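Local coordinates for protein 5'-methylthioadenosine nucleosidase / s-adenosylhomocysteine nucleosidase (Brucella melitensis bv. 1, PDB 4PR3) that is a nucleosidase of the phosphorylase superfamily and holds adenine in a pocket formed by strand ends of its central sheet and neighbouring loops, at residues A[88-93]-A[188-193]; A[150-155]-A[166-171]; A[99-104]-A[142-147]. All coordinates share one frame; numbering follows the deposited sequence.

Contact 1 (A[88-93]-A[188-193]). With ADE (adenine), chain C.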
ATOM      1  N   GLY A  88     -12.432 -11.242   5.418  1.00  9.43           N
ATOM      2  CA  GLY A  88     -12.232 -11.987   4.190  1.00 11.56           C
ATOM      3  C   GLY A  88     -11.648 -13.346   4.506  1.00 12.33           C
ATOM      4  O   GLY A  88     -11.834 -13.867   5.605  1.00 13.24           O
ATOM      5  N   SER A  89     -10.943 -13.938   3.550  1.00 14.38           N
ATOM      6  CA  SER A  89     -10.326 -15.232   3.802  1.00 11.34           C
ATOM      7  C   SER A  89      -8.841 -15.089   4.107  1.00  9.92           C
ATOM      8  O   SER A  89      -8.274 -13.999   4.007  1.00 12.16           O
ATOM      9  CB  SER A  89     -10.526 -16.160   2.601  1.00 11.98           C
ATOM     10  OG  SER A  89      -9.915 -15.622   1.442  1.00 14.41           O
ATOM     11  N   ALA A  90      -8.215 -16.204   4.467  1.00 10.17           N
ATOM     12  CA  ALA A  90      -6.787 -16.242   4.748  1.00 10.06           C
ATOM     13  C   ALA A  90      -6.279 -17.669   4.591  1.00 10.47           C
ATOM     14  O   ALA A  90      -7.050 -18.617   4.707  1.00 12.98           O
ATOM     15  CB  ALA A  90      -6.518 -15.737   6.158  1.00 10.08           C
ATOM     16  N   GLY A  91      -4.988 -17.823   4.316  1.00 10.02           N
ATOM     17  CA  GLY A  91      -4.373 -19.137   4.321  1.00 11.78           C
ATOM     18  C   GLY A  91      -3.676 -19.445   5.633  1.00 11.41           C
ATOM     19  O   GLY A  91      -3.245 -18.532   6.339  1.00 11.19           O
ATOM     20  N   SER A  92      -3.579 -20.726   5.976  1.00 10.02           N
ATOM     21  CA  SER A  92      -2.730 -21.154   7.083  1.00 11.69           C
ATOM     22  C   SER A  92      -2.260 -22.592   6.910  1.00 14.91           C
ATOM     23  O   SER A  92      -3.036 -23.457   6.503  1.00 13.90           O
ATOM     24  CB  SER A  92      -3.483 -21.029   8.408  1.00 10.06           C
ATOM     25  OG  SER A  92      -2.621 -21.282   9.500  1.00 10.02           O
ATOM     26  N   ALA A  93      -0.997 -22.853   7.235  1.00 12.03           N
ATOM     27  CA  ALA A  93      -0.546 -24.229   7.414  1.00 13.72           C
ATOM     28  C   ALA A  93      -0.590 -24.637   8.889  1.00 11.86           C
ATOM     29  O   ALA A  93      -0.457 -25.811   9.222  1.00 12.76           O
ATOM     30  CB  ALA A  93       0.857 -24.398   6.863  1.00 14.56           C
ATOM     31  N   ARG A 188     -10.970 -13.339   9.870  1.00  9.29           N
ATOM     32  CA  ARG A 188     -10.458 -14.157   8.771  1.00  9.75           C
ATOM     33  C   ARG A 188     -10.875 -15.620   8.874  1.00 13.92           C
ATOM     34  O   ARG A 188     -10.626 -16.273   9.889  1.00 15.25           O
ATOM     35  CB  ARG A 188      -8.932 -14.075   8.724  1.00  8.79           C
ATOM     36  CG  ARG A 188      -8.396 -12.720   8.323  1.00  9.26           C
ATOM     37  CD  ARG A 188      -8.675 -12.448   6.862  1.00  8.67           C
ATOM     38  NE  ARG A 188      -8.689 -11.021   6.571  1.00  9.37           N
ATOM     39  CZ  ARG A 188      -8.847 -10.514   5.356  1.00 10.20           C
ATOM     40  NH1 ARG A 188      -8.993 -11.325   4.317  1.00 11.98           N
ATOM     41  NH2 ARG A 188      -8.855  -9.201   5.180  1.00  9.06           N
ATOM     42  N   GLY A 189     -11.524 -16.131   7.830  1.00 14.36           N
ATOM     43  CA  GLY A 189     -11.758 -17.561   7.715  1.00 14.70           C
ATOM     44  C   GLY A 189     -10.624 -18.223   6.954  1.00 15.07           C
ATOM     45  O   GLY A 189     -10.062 -17.627   6.039  1.00 12.01           O
ATOM     46  N   ILE A 190     -10.311 -19.472   7.288  1.00 18.74           N
ATOM     47  CA  ILE A 190      -9.186 -20.147   6.647  1.00 16.56           C
ATOM     48  C   ILE A 190      -9.658 -20.936   5.434  1.00 18.16           C
ATOM     49  O   ILE A 190     -10.353 -21.941   5.561  1.00 17.02           O
ATOM     50  CB  ILE A 190      -8.437 -21.066   7.631  1.00 20.30           C
ATOM     51  CG1 ILE A 190      -7.653 -20.220   8.627  1.00 17.02           C
ATOM     52  CG2 ILE A 190      -7.458 -21.960   6.894  1.00 16.83           C
ATOM     53  CD1 ILE A 190      -6.630 -19.344   7.949  1.00 17.86           C
ATOM     54  N   SER A 191      -9.279 -20.450   4.256  1.00 19.47           N
ATOM     55  CA  SER A 191      -9.736 -21.017   2.994  1.00 19.53           C
ATOM     56  C   SER A 191      -8.780 -22.037   2.375  1.00 21.78           C
ATOM     57  O   SER A 191      -9.149 -22.729   1.425  1.00 29.21           O
ATOM     58  CB  SER A 191     -10.014 -19.895   1.989  1.00 18.23           C
ATOM     59  OG  SER A 191      -8.871 -19.074   1.817  1.00 14.91           O
ATOM     60  N   ASP A 192      -7.575 -22.151   2.928  1.00 15.18           N
ATOM     61  CA  ASP A 192      -6.515 -22.926   2.288  1.00 16.82           C
ATOM     62  C   ASP A 192      -5.240 -22.971   3.118  1.00 18.38           C
ATOM     63  O   ASP A 192      -5.147 -22.346   4.171  1.00 19.19           O
ATOM     64  CB  ASP A 192      -6.195 -22.354   0.902  1.00 15.90           C
ATOM     65  CG  ASP A 192      -5.836 -20.881   0.949  1.00 17.98           C
ATOM     66  OD1 ASP A 192      -6.765 -20.045   0.968  1.00 14.04           O
ATOM     67  OD2 ASP A 192      -4.626 -20.559   0.968  1.00 16.70           O
ATOM     68  N   GLY A 193      -4.249 -23.697   2.612  1.00 21.65           N
ATOM     69  CA  GLY A 193      -2.976 -23.858   3.288  1.00 21.78           C
ATOM     70  C   GLY A 193      -2.720 -25.266   3.787  1.00 29.39           C
ATOM     71  O   GLY A 193      -1.584 -25.609   4.115  1.00 32.55           O
TER
HETATM   72  N9  ADE C 501      -5.939 -15.257   1.287  1.00  8.73           N
HETATM   73  C8  ADE C 501      -6.453 -16.523   1.276  1.00  9.47           C
HETATM   74  N7  ADE C 501      -5.545 -17.460   1.151  1.00 10.13           N
HETATM   75  C5  ADE C 501      -4.352 -16.760   1.075  1.00  8.71           C
HETATM   76  C6  ADE C 501      -3.014 -17.177   0.934  1.00  9.33           C
HETATM   77  N6  ADE C 501      -2.646 -18.459   0.840  1.00 11.19           N
HETATM   78  N1  ADE C 501      -2.062 -16.222   0.889  1.00  8.96           N
HETATM   79  C2  ADE C 501      -2.430 -14.939   0.980  1.00  8.49           C
HETATM   80  N3  ADE C 501      -3.652 -14.427   1.113  1.00  8.22           N
HETATM   81  C4  ADE C 501      -4.577 -15.401   1.154  1.00  8.75           C
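R188 lays its guanidinium group over the backbone of G88. G88 N lies over the centre of one face, 3.6 Å from the plane. The chain of R188 bends at its second torsion (chi2 -70°), and this turns the head back onto the neighbouring strand. There NH1 donates to S89 O at 2.8 Å, a little out of the guanidinium plane. NH2 also has a partner, S86 OG.

A90 and I190 share this face of the sheet with R188. A90 CB sits 3.9 Å from R188 CB. I190 reaches across to the other segment, with CD1 beside A90 and 3.6 Å from S92 CB. S92 turns its hydroxyl elsewhere, to D164 O and L95 N.

S89 and D192 point to the other face, where adenine lies. S191 OG comes beside S89 CB. D192 swings its carboxylate to the six-membered ring's amino group, and adenine N6 donates to D192 OD2 at 2.9 Å with an almost straight bond (178°). D192 OD1 stands 2.9 Å from adenine N7.

The two strands run parallel. G189 N bonds to G88 O, S191 N to A90 O at 2.9 Å, and S92 N to D192 O.

The chemistry divides by face. One side ties an arginine to main-chain oxygen. The other offers a carboxylate oxygen to the amino group of adenine, consistent with reading that group.

Contact 2 (A[150-155]-A[166-171]). With ADE (adenine), chain C.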
ATOM      1  N   GLY A 150       1.839  -8.968  -0.510  1.00  7.86           N
ATOM      2  CA  GLY A 150       1.297  -8.979  -1.855  1.00  6.37           C
ATOM      3  C   GLY A 150       1.316 -10.349  -2.507  1.00  8.55           C
ATOM      4  O   GLY A 150       0.781 -10.535  -3.601  1.00  7.81           O
ATOM      5  N   ASN A 151       1.938 -11.317  -1.844  1.00  7.96           N
ATOM      6  CA  ASN A 151       2.011 -12.666  -2.391  1.00  7.09           C
ATOM      7  C   ASN A 151       1.009 -13.614  -1.752  1.00  7.15           C
ATOM      8  O   ASN A 151       0.737 -13.541  -0.554  1.00  5.48           O
ATOM      9  CB  ASN A 151       3.426 -13.236  -2.254  1.00  6.45           C
ATOM     10  CG  ASN A 151       3.843 -13.419  -0.808  1.00  7.39           C
ATOM     11  OD1 ASN A 151       3.388 -12.694   0.075  1.00  8.91           O
ATOM     12  ND2 ASN A 151       4.715 -14.388  -0.559  1.00  6.77           N
ATOM     13  N   ILE A 152       0.442 -14.491  -2.571  1.00  9.09           N
ATOM     14  CA  ILE A 152      -0.329 -15.612  -2.061  1.00  9.18           C
ATOM     15  C   ILE A 152       0.649 -16.668  -1.568  1.00 10.18           C
ATOM     16  O   ILE A 152       1.502 -17.142  -2.319  1.00 11.25           O
ATOM     17  CB  ILE A 152      -1.232 -16.215  -3.143  1.00  9.74           C
ATOM     18  CG1 ILE A 152      -2.390 -15.265  -3.448  1.00  9.47           C
ATOM     19  CG2 ILE A 152      -1.751 -17.574  -2.706  1.00  8.62           C
ATOM     20  CD1 ILE A 152      -3.332 -15.774  -4.502  1.00 12.58           C
ATOM     21  N   VAL A 153       0.530 -17.026  -0.298  1.00 10.47           N
ATOM     22  CA  VAL A 153       1.460 -17.964   0.307  1.00 13.98           C
ATOM     23  C   VAL A 153       0.984 -19.399   0.117  1.00 16.71           C
ATOM     24  O   VAL A 153      -0.162 -19.733   0.436  1.00 15.14           O
ATOM     25  CB  VAL A 153       1.644 -17.671   1.805  1.00 11.34           C
ATOM     26  CG1 VAL A 153       2.698 -18.582   2.392  1.00 10.22           C
ATOM     27  CG2 VAL A 153       2.022 -16.210   2.008  1.00  8.29           C
ATOM     28  N   SER A 154       1.863 -20.244  -0.414  1.00 16.48           N
ATOM     29  CA  SER A 154       1.527 -21.646  -0.630  1.00 20.77           C
ATOM     30  C   SER A 154       2.728 -22.560  -0.416  1.00 20.23           C
ATOM     31  O   SER A 154       3.877 -22.112  -0.434  1.00 18.21           O
ATOM     32  CB  SER A 154       0.949 -21.851  -2.031  1.00 17.00           C
ATOM     33  OG  SER A 154       0.543 -23.195  -2.218  1.00 24.46           O
ATOM     34  N   GLY A 155       2.448 -23.843  -0.205  1.00 24.22           N
ATOM     35  CA  GLY A 155       3.487 -24.842  -0.027  1.00 28.56           C
ATOM     36  C   GLY A 155       4.448 -24.498   1.091  1.00 26.21           C
ATOM     37  O   GLY A 155       4.034 -24.203   2.208  1.00 32.63           O
ATOM     38  N   VAL A 166      -2.094 -15.887   6.925  1.00  8.31           N
ATOM     39  CA  VAL A 166      -1.633 -14.893   5.959  1.00  8.60           C
ATOM     40  C   VAL A 166      -2.775 -14.293   5.134  1.00  8.17           C
ATOM     41  O   VAL A 166      -3.716 -14.991   4.753  1.00  7.34           O
ATOM     42  CB  VAL A 166      -0.570 -15.489   4.994  1.00  8.27           C
ATOM     43  CG1 VAL A 166       0.660 -15.942   5.763  1.00  8.03           C
ATOM     44  CG2 VAL A 166      -1.152 -16.646   4.198  1.00  7.63           C
ATOM     45  N   ASP A 167      -2.692 -12.992   4.869  1.00  7.64           N
ATOM     46  CA  ASP A 167      -3.625 -12.342   3.954  1.00  8.14           C
ATOM     47  C   ASP A 167      -2.914 -11.285   3.114  1.00 10.81           C
ATOM     48  O   ASP A 167      -1.714 -11.057   3.264  1.00 11.30           O
ATOM     49  CB  ASP A 167      -4.799 -11.716   4.710  1.00  8.09           C
ATOM     50  CG  ASP A 167      -4.500 -10.310   5.200  1.00  9.96           C
ATOM     51  OD1 ASP A 167      -3.378 -10.079   5.709  1.00  7.61           O
ATOM     52  OD2 ASP A 167      -5.389  -9.435   5.072  1.00  8.17           O
HETATM   53  N   MSE A 168      -3.647 -10.682   2.186  1.00 10.47           N
HETATM   54  CA  MSE A 168      -3.090  -9.638   1.330  1.00 10.74           C
HETATM   55  C   MSE A 168      -3.470  -8.182   1.618  1.00 11.20           C
HETATM   56  O   MSE A 168      -3.049  -7.282   0.895  1.00 12.55           O
HETATM   57  CB  MSE A 168      -3.325 -10.007  -0.125  1.00 11.30           C
HETATM   58  CG  MSE A 168      -2.759 -11.375  -0.425  1.00 10.66           C
HETATM   59 SE   MSE A 168      -3.300 -12.043  -2.140  1.00 29.40          SE
HETATM   60  CE  MSE A 168      -2.574 -10.599  -3.236  1.00  9.92           C
ATOM     61  N   GLU A 169      -4.267  -7.953   2.657  1.00 11.23           N
ATOM     62  CA  GLU A 169      -4.947  -6.666   2.838  1.00 10.62           C
ATOM     63  C   GLU A 169      -4.743  -5.982   4.190  1.00 10.28           C
ATOM     64  O   GLU A 169      -4.341  -4.825   4.251  1.00 12.36           O
ATOM     65  CB  GLU A 169      -6.443  -6.771   2.522  1.00 13.58           C
ATOM     66  CG  GLU A 169      -6.760  -6.793   1.035  1.00 12.88           C
ATOM     67  CD  GLU A 169      -6.638  -8.180   0.434  1.00 15.61           C
ATOM     68  OE1 GLU A 169      -7.073  -9.155   1.091  1.00 15.26           O
ATOM     69  OE2 GLU A 169      -6.106  -8.294  -0.693  1.00 14.42           O
ATOM     70  N   THR A 170      -5.086  -6.697   5.256  1.00 12.24           N
ATOM     71  CA  THR A 170      -5.322  -6.123   6.581  1.00 10.04           C
ATOM     72  C   THR A 170      -4.321  -5.077   7.079  1.00  8.73           C
ATOM     73  O   THR A 170      -4.735  -4.025   7.560  1.00 10.03           O
ATOM     74  CB  THR A 170      -5.440  -7.243   7.630  1.00  8.18           C
ATOM     75  OG1 THR A 170      -6.464  -8.158   7.227  1.00  8.54           O
ATOM     76  CG2 THR A 170      -5.780  -6.676   9.001  1.00  9.82           C
ATOM     77  N   TYR A 171      -3.022  -5.340   6.965  1.00  8.47           N
ATOM     78  CA  TYR A 171      -2.032  -4.366   7.431  1.00  7.67           C
ATOM     79  C   TYR A 171      -2.166  -3.029   6.700  1.00  8.69           C
ATOM     80  O   TYR A 171      -1.949  -1.968   7.281  1.00  8.44           O
ATOM     81  CB  TYR A 171      -0.602  -4.898   7.300  1.00  6.67           C
ATOM     82  CG  TYR A 171       0.449  -3.888   7.704  1.00  8.15           C
ATOM     83  CD1 TYR A 171       0.889  -3.802   9.021  1.00  7.11           C
ATOM     84  CD2 TYR A 171       0.997  -3.014   6.771  1.00  6.47           C
ATOM     85  CE1 TYR A 171       1.841  -2.873   9.393  1.00  7.03           C
ATOM     86  CE2 TYR A 171       1.943  -2.085   7.135  1.00  6.57           C
ATOM     87  CZ  TYR A 171       2.363  -2.017   8.445  1.00  6.54           C
ATOM     88  OH  TYR A 171       3.311  -1.087   8.800  1.00  7.38           O
TER
HETATM   89  N9  ADE C 501      -5.939 -15.257   1.287  1.00  8.73           N
HETATM   90  C8  ADE C 501      -6.453 -16.523   1.276  1.00  9.47           C
HETATM   91  N7  ADE C 501      -5.545 -17.460   1.151  1.00 10.13           N
HETATM   92  C5  ADE C 501      -4.352 -16.760   1.075  1.00  8.71           C
HETATM   93  C6  ADE C 501      -3.014 -17.177   0.934  1.00  9.33           C
HETATM   94  N6  ADE C 501      -2.646 -18.459   0.840  1.00 11.19           N
HETATM   95  N1  ADE C 501      -2.062 -16.222   0.889  1.00  8.96           N
HETATM   96  C2  ADE C 501      -2.430 -14.939   0.980  1.00  8.49           C
HETATM   97  N3  ADE C 501      -3.652 -14.427   1.113  1.00  8.22           N
HETATM   98  C4  ADE C 501      -4.577 -15.401   1.154  1.00  8.75           C
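Residues G150 to V153 and V166 to M168 run in nearly opposed directions, 150° apart, with G150 CA and M168 CA 5.5 Å from each other and no hydrogen bond across. Together they form a wall of the purine pocket of this phosphorylase-superfamily fold, and an Asx motif at D167 leads into the helix that follows.

M168, modelled as selenomethionine, meets the loop at two points. Its SE lies against I152 CG1 at 3.6 Å, the two side chains crossing at a slant. A bend at the third torsion (chi3 59°) then carries CE to within 3.4 Å of G150 O. V153 and V166 pack at about a right angle, with V153 CB 3.8 Å from V166 CG2.

Adenine sits between these groups. V166 CG2 lies over one face of the ring, 3.5 Å from N1. I152 CG2 approaches the opposite face, and M168 CG is beside N3. The backbone of V153 reads the edge: its N donates to adenine N1 at 3.0 Å, and its O accepts from adenine N6 at 2.8 Å. The second subunit covers this wall, with its M111 on M168 and its I116 on I152.

D167 turns away from the loop. Its OD1 is bonded to T148 OG1. Its OD2 takes three donors, E169 N, T170 N and T170 OG1. T170 N comes to the syn lone pair of D167 OD2 at 2.8 Å, almost straight at 176°, while E169 N and T170 OG1 meet D167 OD2 well out of the carboxylate plane, from opposite sides.

Contact 3 (A[99-104]-A[142-147]). With PO4 (phosphate ion), chain D.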
ATOM      1  N   GLU A  99     -12.126 -22.494   9.464  1.00 23.16           N
ATOM      2  CA  GLU A  99     -12.520 -21.907  10.737  1.00 21.11           C
ATOM      3  C   GLU A  99     -12.287 -20.398  10.711  1.00 15.79           C
ATOM      4  O   GLU A  99     -11.413 -19.912   9.996  1.00 15.86           O
ATOM      5  CB  GLU A  99     -11.770 -22.553  11.906  1.00 17.60           C
ATOM      6  CG  GLU A  99     -12.560 -22.518  13.207  1.00 26.35           C
ATOM      7  CD  GLU A  99     -11.679 -22.485  14.444  1.00 32.27           C
ATOM      8  OE1 GLU A  99     -11.955 -21.661  15.344  1.00 31.65           O
ATOM      9  OE2 GLU A  99     -10.722 -23.285  14.524  1.00 28.75           O
ATOM     10  N   VAL A 100     -13.077 -19.665  11.488  1.00 16.46           N
ATOM     11  CA  VAL A 100     -13.000 -18.206  11.513  1.00 16.09           C
ATOM     12  C   VAL A 100     -12.236 -17.686  12.735  1.00 13.03           C
ATOM     13  O   VAL A 100     -12.413 -18.177  13.848  1.00 12.73           O
ATOM     14  CB  VAL A 100     -14.412 -17.575  11.449  1.00 17.50           C
ATOM     15  CG1 VAL A 100     -15.356 -18.281  12.414  1.00 23.26           C
ATOM     16  CG2 VAL A 100     -14.356 -16.084  11.735  1.00 15.98           C
ATOM     17  N   TYR A 101     -11.376 -16.696  12.513  1.00 12.63           N
ATOM     18  CA  TYR A 101     -10.542 -16.145  13.574  1.00 10.38           C
ATOM     19  C   TYR A 101     -10.590 -14.622  13.564  1.00 10.10           C
ATOM     20  O   TYR A 101     -10.674 -14.005  12.504  1.00 10.15           O
ATOM     21  CB  TYR A 101      -9.088 -16.595  13.388  1.00 11.33           C
ATOM     22  CG  TYR A 101      -8.876 -18.088  13.512  1.00 15.70           C
ATOM     23  CD1 TYR A 101      -9.202 -18.950  12.471  1.00 15.00           C
ATOM     24  CD2 TYR A 101      -8.337 -18.634  14.667  1.00 16.80           C
ATOM     25  CE1 TYR A 101      -9.007 -20.310  12.583  1.00 17.46           C
ATOM     26  CE2 TYR A 101      -8.140 -19.994  14.790  1.00 17.24           C
ATOM     27  CZ  TYR A 101      -8.476 -20.826  13.747  1.00 17.10           C
ATOM     28  OH  TYR A 101      -8.277 -22.179  13.867  1.00 17.22           O
ATOM     29  N   GLN A 102     -10.528 -14.015  14.745  1.00  9.82           N
ATOM     30  CA  GLN A 102     -10.375 -12.569  14.839  1.00  6.94           C
ATOM     31  C   GLN A 102      -8.893 -12.248  14.952  1.00  6.21           C
ATOM     32  O   GLN A 102      -8.134 -13.000  15.559  1.00  6.71           O
ATOM     33  CB  GLN A 102     -11.150 -11.998  16.025  1.00  7.03           C
ATOM     34  CG  GLN A 102     -10.664 -12.460  17.383  1.00  7.79           C
ATOM     35  CD  GLN A 102     -11.502 -11.906  18.518  1.00  8.95           C
ATOM     36  OE1 GLN A 102     -11.823 -10.718  18.546  1.00  9.34           O
ATOM     37  NE2 GLN A 102     -11.872 -12.770  19.457  1.00  8.20           N
ATOM     38  N   VAL A 103      -8.479 -11.139  14.351  1.00  7.14           N
ATOM     39  CA  VAL A 103      -7.063 -10.816  14.256  1.00  5.85           C
ATOM     40  C   VAL A 103      -6.579 -10.118  15.516  1.00  6.80           C
ATOM     41  O   VAL A 103      -7.017  -9.011  15.835  1.00  5.63           O
ATOM     42  CB  VAL A 103      -6.787  -9.898  13.052  1.00  5.93           C
ATOM     43  CG1 VAL A 103      -5.292  -9.700  12.871  1.00  6.22           C
ATOM     44  CG2 VAL A 103      -7.412 -10.477  11.798  1.00  4.94           C
ATOM     45  N   SER A 104      -5.666 -10.777  16.223  1.00  7.58           N
ATOM     46  CA  SER A 104      -5.098 -10.241  17.454  1.00  6.74           C
ATOM     47  C   SER A 104      -3.981  -9.249  17.156  1.00  7.34           C
ATOM     48  O   SER A 104      -3.818  -8.248  17.852  1.00  7.49           O
ATOM     49  CB  SER A 104      -4.583 -11.377  18.341  1.00  8.21           C
ATOM     50  OG  SER A 104      -3.588 -12.142  17.680  1.00  7.21           O
ATOM     51  N   ASP A 142     -12.105 -17.312  18.134  1.00  9.92           N
ATOM     52  CA  ASP A 142     -10.682 -17.594  18.251  1.00 10.84           C
ATOM     53  C   ASP A 142      -9.851 -16.393  17.814  1.00 10.46           C
ATOM     54  O   ASP A 142     -10.276 -15.610  16.967  1.00  9.26           O
ATOM     55  CB  ASP A 142     -10.315 -18.796  17.386  1.00 17.58           C
ATOM     56  CG  ASP A 142     -10.561 -20.119  18.080  1.00 25.00           C
ATOM     57  OD1 ASP A 142     -11.729 -20.561  18.135  1.00 24.00           O
ATOM     58  OD2 ASP A 142      -9.575 -20.723  18.551  1.00 27.55           O
ATOM     59  N   THR A 143      -8.666 -16.253  18.397  1.00 10.74           N
ATOM     60  CA  THR A 143      -7.742 -15.195  18.014  1.00  8.51           C
ATOM     61  C   THR A 143      -6.567 -15.790  17.255  1.00  9.92           C
ATOM     62  O   THR A 143      -6.175 -16.930  17.505  1.00 10.08           O
ATOM     63  CB  THR A 143      -7.199 -14.437  19.236  1.00  7.40           C
ATOM     64  OG1 THR A 143      -6.618 -15.369  20.157  1.00 13.24           O
ATOM     65  CG2 THR A 143      -8.309 -13.681  19.929  1.00  7.07           C
ATOM     66  N   ALA A 144      -6.018 -15.020  16.319  1.00  7.43           N
ATOM     67  CA  ALA A 144      -4.845 -15.444  15.568  1.00  6.07           C
ATOM     68  C   ALA A 144      -4.019 -14.242  15.129  1.00  6.55           C
ATOM     69  O   ALA A 144      -4.559 -13.173  14.855  1.00  6.05           O
ATOM     70  CB  ALA A 144      -5.258 -16.266  14.360  1.00  9.99           C
ATOM     71  N   SER A 145      -2.705 -14.427  15.071  1.00  7.03           N
ATOM     72  CA  SER A 145      -1.812 -13.409  14.538  1.00  6.61           C
ATOM     73  C   SER A 145      -1.841 -13.472  13.013  1.00  7.74           C
ATOM     74  O   SER A 145      -2.010 -14.545  12.431  1.00  7.08           O
ATOM     75  CB  SER A 145      -0.393 -13.630  15.053  1.00  6.66           C
ATOM     76  OG  SER A 145       0.042 -14.951  14.773  1.00 10.32           O
ATOM     77  N   LEU A 146      -1.679 -12.324  12.368  1.00  5.82           N
ATOM     78  CA  LEU A 146      -1.832 -12.249  10.921  1.00  6.97           C
ATOM     79  C   LEU A 146      -0.631 -11.606  10.238  1.00  7.33           C
ATOM     80  O   LEU A 146       0.013 -10.715  10.792  1.00  7.20           O
ATOM     81  CB  LEU A 146      -3.113 -11.487  10.568  1.00  7.40           C
ATOM     82  CG  LEU A 146      -3.484 -11.312   9.094  1.00  6.45           C
ATOM     83  CD1 LEU A 146      -3.643 -12.658   8.404  1.00  7.66           C
ATOM     84  CD2 LEU A 146      -4.758 -10.501   8.974  1.00  6.82           C
ATOM     85  N   SER A 147      -0.335 -12.082   9.034  1.00  7.76           N
ATOM     86  CA  SER A 147       0.705 -11.502   8.195  1.00  8.53           C
ATOM     87  C   SER A 147       0.092 -11.010   6.884  1.00  7.12           C
ATOM     88  O   SER A 147      -0.688 -11.722   6.252  1.00  7.46           O
ATOM     89  CB  SER A 147       1.792 -12.540   7.911  1.00  9.05           C
ATOM     90  OG  SER A 147       2.823 -12.001   7.107  1.00  9.09           O
TER
HETATM   91  P   PO4 D 502       5.793 -12.565   9.566  1.00 41.26           P
HETATM   92  O1  PO4 D 502       5.969 -11.087   9.300  1.00 29.44           O
HETATM   93  O2  PO4 D 502       5.247 -13.220   8.322  1.00 25.45           O
HETATM   94  O3  PO4 D 502       7.127 -13.186   9.914  1.00 32.10           O
HETATM   95  O4  PO4 D 502       4.820 -12.761  10.708  1.00 27.57           O
HETATM   96  O   HOH W   1     -13.706 -19.059  16.138  1.00 11.76           O
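Q102 and D142 start a run of main-chain bonds between two parallel strand segments. Q102 N donates to D142 O at 2.7 Å. A144 N returns a bond to Q102 O at 3.0 Å. S104 N then meets A144 O, also at 3.0 Å.

The apolar contacts fall on both faces. V103 CG1 packs on L146 CB at 3.6 Å, the two side chains meeting at a slant. The Y101 ring lies alongside D142, and its CD2 touches A144 CB at 3.9 Å. Q102 and T143 point the same way on the other face, with Q102 CG 3.7 Å from T143 CG2. The amide of Q102 is held from outside: NE2 donates to V138 O and I141 O.

Charged and ionic groups lie towards the two ends. The like-charged carboxylates of E99 and D142 come close with their planes 82° apart. A water donates to V100 O and accepts from D142 N. S147 OG donates to O2 of a phosphate, probably from the crystallisation liquor, at 3.0 Å, and R109 NH1 is another partner of S147 OG.

The pairing joins strands 100-108 and 142-148, neighbouring parallel strands in the mixed central sheet of the phosphorylase-superfamily fold.

How the contacts relate
All three contacts reach the same mixed sheet; residues 150-155 form a loop beside it. Contacts 1 and 3 have centres about 10 Å apart and share an antiparallel strand edge: R188 N lies 2.7 Å from Y101 O, and I190 N 3.0 Å from E99 O, both probably bonded. Contact 3 passes to contact 2 through D167 N and S147 O, 2.7 Å apart. Contact 2 returns to contact 1 through V166 N and G91 O, 2.9 Å apart, also probably bonded. Contacts 1 and 2 are about 9 Å apart, centre to centre. Both touch adenine, and they meet at its amino group. Contact 3 stands back, its L146 side chain about 8 Å from adenine.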